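Local coordinates for mitotic checkpoint control protein kinase BUB1 (Drosophila melanogaster, PDB 6JKK) that probably acts as an ATP-dependent protein kinase of the mitotic checkpoint at kinetochores, represented here by its protein kinase domain, at residues 85-88 against 89-93; 98-101 against 102-106; 291-294 against 295-298. One frame throughout, in Å; residues are numbered along the deposited sequence. Where two conformers were deposited one is given.

All three contacts are local, each within one continuous run of chain. Contact 1 lies at the surface, where strand 80-87 turns into helix 92-104, and contact 2 closes the last turns of that same helix; their nearest atoms are about 5 Å apart. Contact 3 belongs to helix 288-299, on the other side of the chain's centre from contact 1, and like contact 2 it is partly buried. The chemistry follows the setting. Contact 1 is a polar turn held by an amide, a carboxylate and a water. Contact 2 pairs opposite charges along one helix flank, while contact 3 sets an apolar, aromatic face against a polar one.

Contact 1: residues 85-88 against 89-93; sequences KQER and PTNYW
Asn-91 reaches back to Glu-87 across the turn that joins strand 80-87 to helix 92-104. Its ND2 donates to Glu-87 OE1 at 3.2 Å, and the bond is nearly straight, with an N-H...O angle of 170°. The acceptor lies in the plane of the asparagine amide, but the nitrogen meets OE1 from above the carboxylate plane, 38° out of it; the two flat groups stand almost at right angles. Glu-87 gets there on an extended chain whose CG is anti to the backbone N (chi1 -178°). Its CD packs against Asn-91 CB at 3.8 Å, so the carboxylate touches the asparagine through carbon as well as through nitrogen.

The other carboxylate oxygen is used too. Water 1 donates to Glu-87 OE2 at 3.1 Å and to Pro-89 O at 3.0 Å, tying the strand end to the apex of the turn. There the peptide between Arg-88 and Pro-89 is cis, consistent with the sharp change of direction, and Pro-89 O lies 3.7 Å from Glu-87 CG.

Farther out, the Asn-91 amide is fixed at both ends: while ND2 holds Glu-87, OD1 accepts from the backbone N of Glu-94, making Asn-91 the N-cap of the helix. Its own backbone N bonds to Ser-127 OG and its O to Tyr-129 OH, both on neighbouring strand 127-132. Thr-90 OG1 is bonded to Gly-123 O, and its CG2 sits 3.5 Å above one face of the Tyr-92 ring.

This is the junction of strand β3 (80-87) with helix αC in a protein kinase N-lobe. Lys-85, predicted to bind ATP, makes a salt bridge to Asp-207 of the DFG motif and another to Glu-94, the lysine-αC glutamate pair familiar from active-like conformations.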
# COMPACT_ATOMS: atom_id res chain seq x y z
N LYS A 85 4.66 15.23 0.54
CA LYS A 85 5.15 14.56 -0.66
C LYS A 85 5.10 15.50 -1.84
O LYS A 85 4.02 15.96 -2.24
CB LYS A 85 4.32 13.31 -0.96
CG LYS A 85 4.77 12.57 -2.21
CD LYS A 85 3.87 11.38 -2.48
CE LYS A 85 4.29 10.61 -3.72
NZ LYS A 85 3.50 9.34 -3.83
N GLN A 86 6.27 15.78 -2.40
CA GLN A 86 6.39 16.67 -3.54
C GLN A 86 6.69 15.87 -4.80
O GLN A 86 7.52 14.95 -4.77
CB GLN A 86 7.51 17.68 -3.31
CG GLN A 86 7.67 18.68 -4.45
CD GLN A 86 8.40 19.94 -4.01
OE1 GLN A 86 9.54 19.88 -3.54
NE2 GLN A 86 7.74 21.08 -4.16
N GLU A 87 6.02 16.19 -5.90
CA GLU A 87 6.32 15.50 -7.15
C GLU A 87 6.27 16.43 -8.36
O GLU A 87 5.41 17.31 -8.44
CB GLU A 87 5.38 14.31 -7.35
CG GLU A 87 5.67 13.50 -8.61
CD GLU A 87 4.84 12.24 -8.72
OE1 GLU A 87 4.23 11.83 -7.71
OE2 GLU A 87 4.80 11.65 -9.82
N ARG A 88 7.20 16.21 -9.28
CA ARG A 88 7.23 16.88 -10.58
C ARG A 88 7.22 15.82 -11.68
O ARG A 88 7.95 14.83 -11.60
CB ARG A 88 8.48 17.76 -10.71
CG ARG A 88 8.59 18.87 -9.66
CD ARG A 88 9.96 19.53 -9.65
NE ARG A 88 11.01 18.52 -9.58
CZ ARG A 88 11.48 18.01 -8.44
NH1 ARG A 88 11.02 18.43 -7.27
NH2 ARG A 88 12.43 17.08 -8.48
N PRO A 89 6.36 15.99 -12.70
CA PRO A 89 5.35 17.05 -12.80
C PRO A 89 4.22 16.79 -11.81
O PRO A 89 4.20 15.75 -11.16
CB PRO A 89 4.82 16.90 -14.23
CG PRO A 89 5.01 15.46 -14.54
CD PRO A 89 6.30 15.07 -13.85
N THR A 90 3.31 17.75 -11.69
CA THR A 90 2.17 17.64 -10.79
C THR A 90 1.44 16.32 -10.98
O THR A 90 1.07 15.97 -12.11
CB THR A 90 1.22 18.82 -11.03
OG1 THR A 90 1.96 20.05 -11.02
CG2 THR A 90 0.13 18.87 -9.97
N ASN A 91 1.28 15.56 -9.90
CA ASN A 91 0.55 14.30 -9.97
C ASN A 91 -0.91 14.52 -9.58
O ASN A 91 -1.29 14.35 -8.42
CB ASN A 91 1.21 13.24 -9.09
CG ASN A 91 0.74 11.83 -9.41
OD1 ASN A 91 -0.36 11.64 -9.93
ND2 ASN A 91 1.57 10.84 -9.10
N TYR A 92 -1.72 14.94 -10.55
CA TYR A 92 -3.14 15.15 -10.30
C TYR A 92 -3.80 13.81 -10.03
O TYR A 92 -4.70 13.71 -9.20
CB TYR A 92 -3.80 15.81 -11.51
CG TYR A 92 -3.29 17.19 -11.82
CD1 TYR A 92 -3.79 18.30 -11.15
CD2 TYR A 92 -2.31 17.39 -12.79
CE1 TYR A 92 -3.32 19.57 -11.43
CE2 TYR A 92 -1.84 18.66 -13.08
CZ TYR A 92 -2.35 19.74 -12.39
OH TYR A 92 -1.90 21.01 -12.65
N TRP A 93 -3.32 12.78 -10.72
CA TRP A 93 -3.92 11.45 -10.65
C TRP A 93 -3.95 10.90 -9.24
O TRP A 93 -4.95 10.32 -8.80
CB TRP A 93 -3.18 10.50 -11.59
CG TRP A 93 -3.74 9.10 -11.62
CD1 TRP A 93 -3.21 7.98 -11.03
CD2 TRP A 93 -4.95 8.69 -12.26
NE1 TRP A 93 -4.02 6.89 -11.28
CE2 TRP A 93 -5.09 7.30 -12.03
CE3 TRP A 93 -5.93 9.35 -13.01
CZ2 TRP A 93 -6.17 6.57 -12.54
CZ3 TRP A 93 -7.00 8.63 -13.50
CH2 TRP A 93 -7.11 7.26 -13.26
O HOH W 1 3.34 13.08 -12.10

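Contact 2: residues 98-101 against 102-106; sequences CLEI and HSRLT
Glu-100 and Arg-104, one helical turn apart, meet through a single carboxylate oxygen. Arg-104 comes side-on: NE and NH2 each donate to Glu-100 OE1 at 3.0 Å, both on its anti side and both moderately bent at the hydrogen. The guanidinium and carboxylate planes are 70° apart, so the two groups are not coplanar, and both N-H groups converge on one oxygen rather than taking one each. The glutamate chain folds at chi2 (-54°), carrying OE1 across to its partner, whereas the arginine runs extended from CG to NE. Glu-100 CB lies over one guanidinium face, 3.7 Å above its plane and near its rim, so the aliphatic start of the glutamate also packs on the guanidinium.

His-102 leaves the helix in another direction. Its ring sets its edge, in plane, against the carbonyl of Cys-98, with CD2 at 3.3 Å from Cys-98 O, the same oxygen that accepts the backbone N of His-102. Ile-101 CG2 lies over one face of the ring, 4.2 Å from CD2. Farther along the ring, NE2 bonds to Ala-115 O, and His-116 meets His-102 edge-to-face.

The helix ends in this contact. Ile-101 O takes the N-H of Leu-105 nearly in line with its C=O, at 3.1 Å, and that of Arg-104 from well above the carbonyl plane. Leu-105 is then the first residue to leave helical geometry. On another side of the helix, Ile-101 packs on Phe-208, from the DFG motif of the activation segment.

Arg-104 NH2 also forms a salt bridge with Asp-213, and NH1 bonds to Met-176 O. The guanidinium is therefore shared by two carboxylates, probably offsetting part of their negative charge, and it ties the C-terminal end of helix αC to strand 212-213 and the loop at Met-176.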
# COMPACT_ATOMS: atom_id res chain seq x y z
N CYS A 98 -7.11 9.20 -4.41
CA CYS A 98 -7.31 9.33 -2.97
C CYS A 98 -8.67 9.92 -2.64
O CYS A 98 -9.34 9.46 -1.71
CB CYS A 98 -6.22 10.20 -2.35
SG CYS A 98 -4.65 9.36 -2.23
N LEU A 99 -9.09 10.92 -3.40
CA LEU A 99 -10.41 11.49 -3.23
C LEU A 99 -11.48 10.41 -3.44
O LEU A 99 -12.44 10.31 -2.67
CB LEU A 99 -10.62 12.66 -4.20
CG LEU A 99 -9.83 13.93 -3.89
CD1 LEU A 99 -9.82 14.89 -5.08
CD2 LEU A 99 -10.40 14.62 -2.65
N GLU A 100 -11.30 9.61 -4.49
CA GLU A 100 -12.29 8.57 -4.83
C GLU A 100 -12.35 7.50 -3.76
O GLU A 100 -13.44 7.06 -3.38
CB GLU A 100 -12.00 7.94 -6.19
CG GLU A 100 -12.51 8.75 -7.38
CD GLU A 100 -13.99 9.08 -7.27
OE1 GLU A 100 -14.83 8.15 -7.38
OE2 GLU A 100 -14.32 10.26 -7.05
N ILE A 101 -11.19 7.07 -3.28
CA ILE A 101 -11.16 6.08 -2.22
C ILE A 101 -12.00 6.55 -1.03
O ILE A 101 -12.89 5.84 -0.54
CB ILE A 101 -9.72 5.77 -1.76
CG1 ILE A 101 -9.01 4.91 -2.80
CG2 ILE A 101 -9.74 5.03 -0.43
CD1 ILE A 101 -7.52 4.74 -2.56
N HIS A 102 -11.76 7.78 -0.59
CA HIS A 102 -12.47 8.28 0.59
C HIS A 102 -13.92 8.63 0.28
O HIS A 102 -14.76 8.70 1.18
CB HIS A 102 -11.68 9.41 1.26
CG HIS A 102 -10.46 8.93 1.97
ND1 HIS A 102 -10.47 8.50 3.28
CD2 HIS A 102 -9.19 8.74 1.53
CE1 HIS A 102 -9.26 8.09 3.62
NE2 HIS A 102 -8.46 8.23 2.58
N SER A 103 -14.24 8.80 -1.00
CA SER A 103 -15.62 9.01 -1.41
C SER A 103 -16.39 7.69 -1.40
O SER A 103 -17.61 7.66 -1.14
CB SER A 103 -15.63 9.64 -2.80
OG SER A 103 -16.92 10.13 -3.13
N ARG A 104 -15.70 6.59 -1.69
CA ARG A 104 -16.38 5.30 -1.89
C ARG A 104 -16.46 4.46 -0.63
O ARG A 104 -17.26 3.53 -0.55
CB ARG A 104 -15.73 4.51 -3.02
CG ARG A 104 -15.80 5.19 -4.38
CD ARG A 104 -15.04 4.41 -5.44
NE ARG A 104 -14.90 5.21 -6.65
CZ ARG A 104 -14.21 4.83 -7.72
NH1 ARG A 104 -13.62 3.65 -7.74
NH2 ARG A 104 -14.13 5.63 -8.78
N LEU A 105 -15.62 4.79 0.35
CA LEU A 105 -15.58 4.08 1.63
C LEU A 105 -16.93 4.12 2.32
O LEU A 105 -17.61 5.15 2.28
CB LEU A 105 -14.54 4.72 2.56
CG LEU A 105 -13.10 4.24 2.48
CD1 LEU A 105 -12.21 5.07 3.39
CD2 LEU A 105 -13.04 2.79 2.87
N THR A 106 -17.32 3.02 2.95
CA THR A 106 -18.47 3.02 3.85
C THR A 106 -18.10 2.56 5.27
O THR A 106 -18.64 3.08 6.26
CB THR A 106 -19.65 2.19 3.29
OG1 THR A 106 -19.16 1.08 2.54
CG2 THR A 106 -20.52 3.05 2.38

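Contact 3: residues 291-294 against 295-298; sequences WENI and FRTL
Trp-291 and Phe-295 form the tight side of this contact, in the helix that probably corresponds to αH of the kinase C-lobe. Their rings meet at an oblique tilt, with planes at 40°, and Trp-291 CE3 comes 3.8 Å from Phe-295 CE1. Trp-291 O does two jobs: it accepts the backbone N of Phe-295 and lies over one face of that ring, 3.2 Å above the plane. Beside them Ile-294 and Leu-298 point the same way, CG2 to CD1 at 3.7 Å. Helix 246-261 backs this apolar face through Leu-260, Met-256 and Val-253, and Glu-156 accepts from the indole NE1.

The polar flank, whose residues are partly exposed, is looser and takes in a water. Arg-296 CG stands anti to the backbone N (chi1 -171°), and the chain bends at chi3, bringing the guanidinium back over Glu-292 O. NH2 then donates to Asn-293 OD1 at 3.2 Å, in the carbonyl plane and on a lone pair, though amide and guanidinium are nearly perpendicular. Between Glu-292 OE1 and NH2, too far apart to touch, water 2 donates to the former at 2.6 Å and weakly accepts from the latter. Cut back to an alanine, this position would probably leave Asn-293 OD1 without its guanidinium donor and water 2 without its weak arginine partner.

Asn-293 O is gripped twice, by Thr-297 N and by Thr-297 OG1 at 2.7 Å, from opposite faces of its plane. The threonine hydroxyl thus spends its proton on its own helix, while attraction between Glu-292 and Arg-296 is likely to be softened by the intervening water.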
# COMPACT_ATOMS: atom_id res chain seq x y z
N TRP A 291 0.52 -21.48 4.75
CA TRP A 291 1.26 -20.49 3.98
C TRP A 291 1.31 -20.88 2.51
O TRP A 291 1.15 -20.04 1.62
CB TRP A 291 2.68 -20.30 4.51
CG TRP A 291 2.75 -19.51 5.79
CD1 TRP A 291 3.17 -19.96 7.02
CD2 TRP A 291 2.36 -18.15 5.98
NE1 TRP A 291 3.07 -18.95 7.95
CE2 TRP A 291 2.58 -17.83 7.34
CE3 TRP A 291 1.86 -17.16 5.13
CZ2 TRP A 291 2.31 -16.56 7.86
CZ3 TRP A 291 1.59 -15.90 5.65
CH2 TRP A 291 1.82 -15.61 7.00
N GLU A 292 1.52 -22.17 2.25
CA GLU A 292 1.53 -22.65 0.87
C GLU A 292 0.17 -22.44 0.18
O GLU A 292 0.12 -22.05 -0.98
CB GLU A 292 2.02 -24.10 0.78
CG GLU A 292 3.51 -24.24 1.08
CD GLU A 292 4.03 -25.66 0.95
OE1 GLU A 292 3.21 -26.60 0.91
OE2 GLU A 292 5.27 -25.84 0.91
N ASN A 293 -0.92 -22.68 0.92
CA ASN A 293 -2.26 -22.35 0.43
C ASN A 293 -2.38 -20.88 0.05
O ASN A 293 -2.82 -20.54 -1.05
CB ASN A 293 -3.33 -22.67 1.49
CG ASN A 293 -3.75 -24.14 1.50
OD1 ASN A 293 -3.38 -24.92 0.63
ND2 ASN A 293 -4.55 -24.51 2.50
N ILE A 294 -2.00 -20.01 0.98
CA ILE A 294 -2.09 -18.57 0.78
C ILE A 294 -1.28 -18.11 -0.43
O ILE A 294 -1.79 -17.40 -1.30
CB ILE A 294 -1.65 -17.80 2.04
CG1 ILE A 294 -2.59 -18.11 3.21
CG2 ILE A 294 -1.63 -16.29 1.77
CD1 ILE A 294 -2.04 -17.67 4.56
N PHE A 295 -0.02 -18.52 -0.50
CA PHE A 295 0.86 -18.13 -1.60
C PHE A 295 0.34 -18.66 -2.93
O PHE A 295 0.28 -17.92 -3.92
CB PHE A 295 2.29 -18.62 -1.36
CG PHE A 295 2.97 -18.00 -0.15
CD1 PHE A 295 2.40 -16.93 0.52
CD2 PHE A 295 4.19 -18.51 0.30
CE1 PHE A 295 3.02 -16.37 1.63
CE2 PHE A 295 4.82 -17.96 1.40
CZ PHE A 295 4.24 -16.89 2.06
N ARG A 296 -0.05 -19.93 -2.96
CA ARG A 296 -0.52 -20.55 -4.20
C ARG A 296 -1.80 -19.91 -4.71
O ARG A 296 -1.96 -19.67 -5.91
CB ARG A 296 -0.72 -22.05 -4.01
CG ARG A 296 -0.99 -22.80 -5.32
CD ARG A 296 -1.20 -24.29 -5.10
NE ARG A 296 -0.77 -24.76 -3.79
CZ ARG A 296 -1.59 -24.97 -2.76
NH1 ARG A 296 -2.89 -24.76 -2.89
NH2 ARG A 296 -1.11 -25.39 -1.60
N THR A 297 -2.71 -19.61 -3.79
CA THR A 297 -4.01 -19.04 -4.14
C THR A 297 -3.86 -17.63 -4.68
O THR A 297 -4.54 -17.23 -5.64
CB THR A 297 -4.93 -19.03 -2.91
OG1 THR A 297 -5.13 -20.37 -2.46
CG2 THR A 297 -6.27 -18.41 -3.25
N LEU A 298 -2.97 -16.85 -4.07
CA LEU A 298 -2.80 -15.46 -4.46
C LEU A 298 -1.93 -15.30 -5.71
O LEU A 298 -2.06 -14.30 -6.42
CB LEU A 298 -2.23 -14.64 -3.30
CG LEU A 298 -3.13 -14.38 -2.08
CD1 LEU A 298 -2.33 -13.80 -0.92
CD2 LEU A 298 -4.27 -13.45 -2.45
O HOH W 2 0.80 -27.33 0.29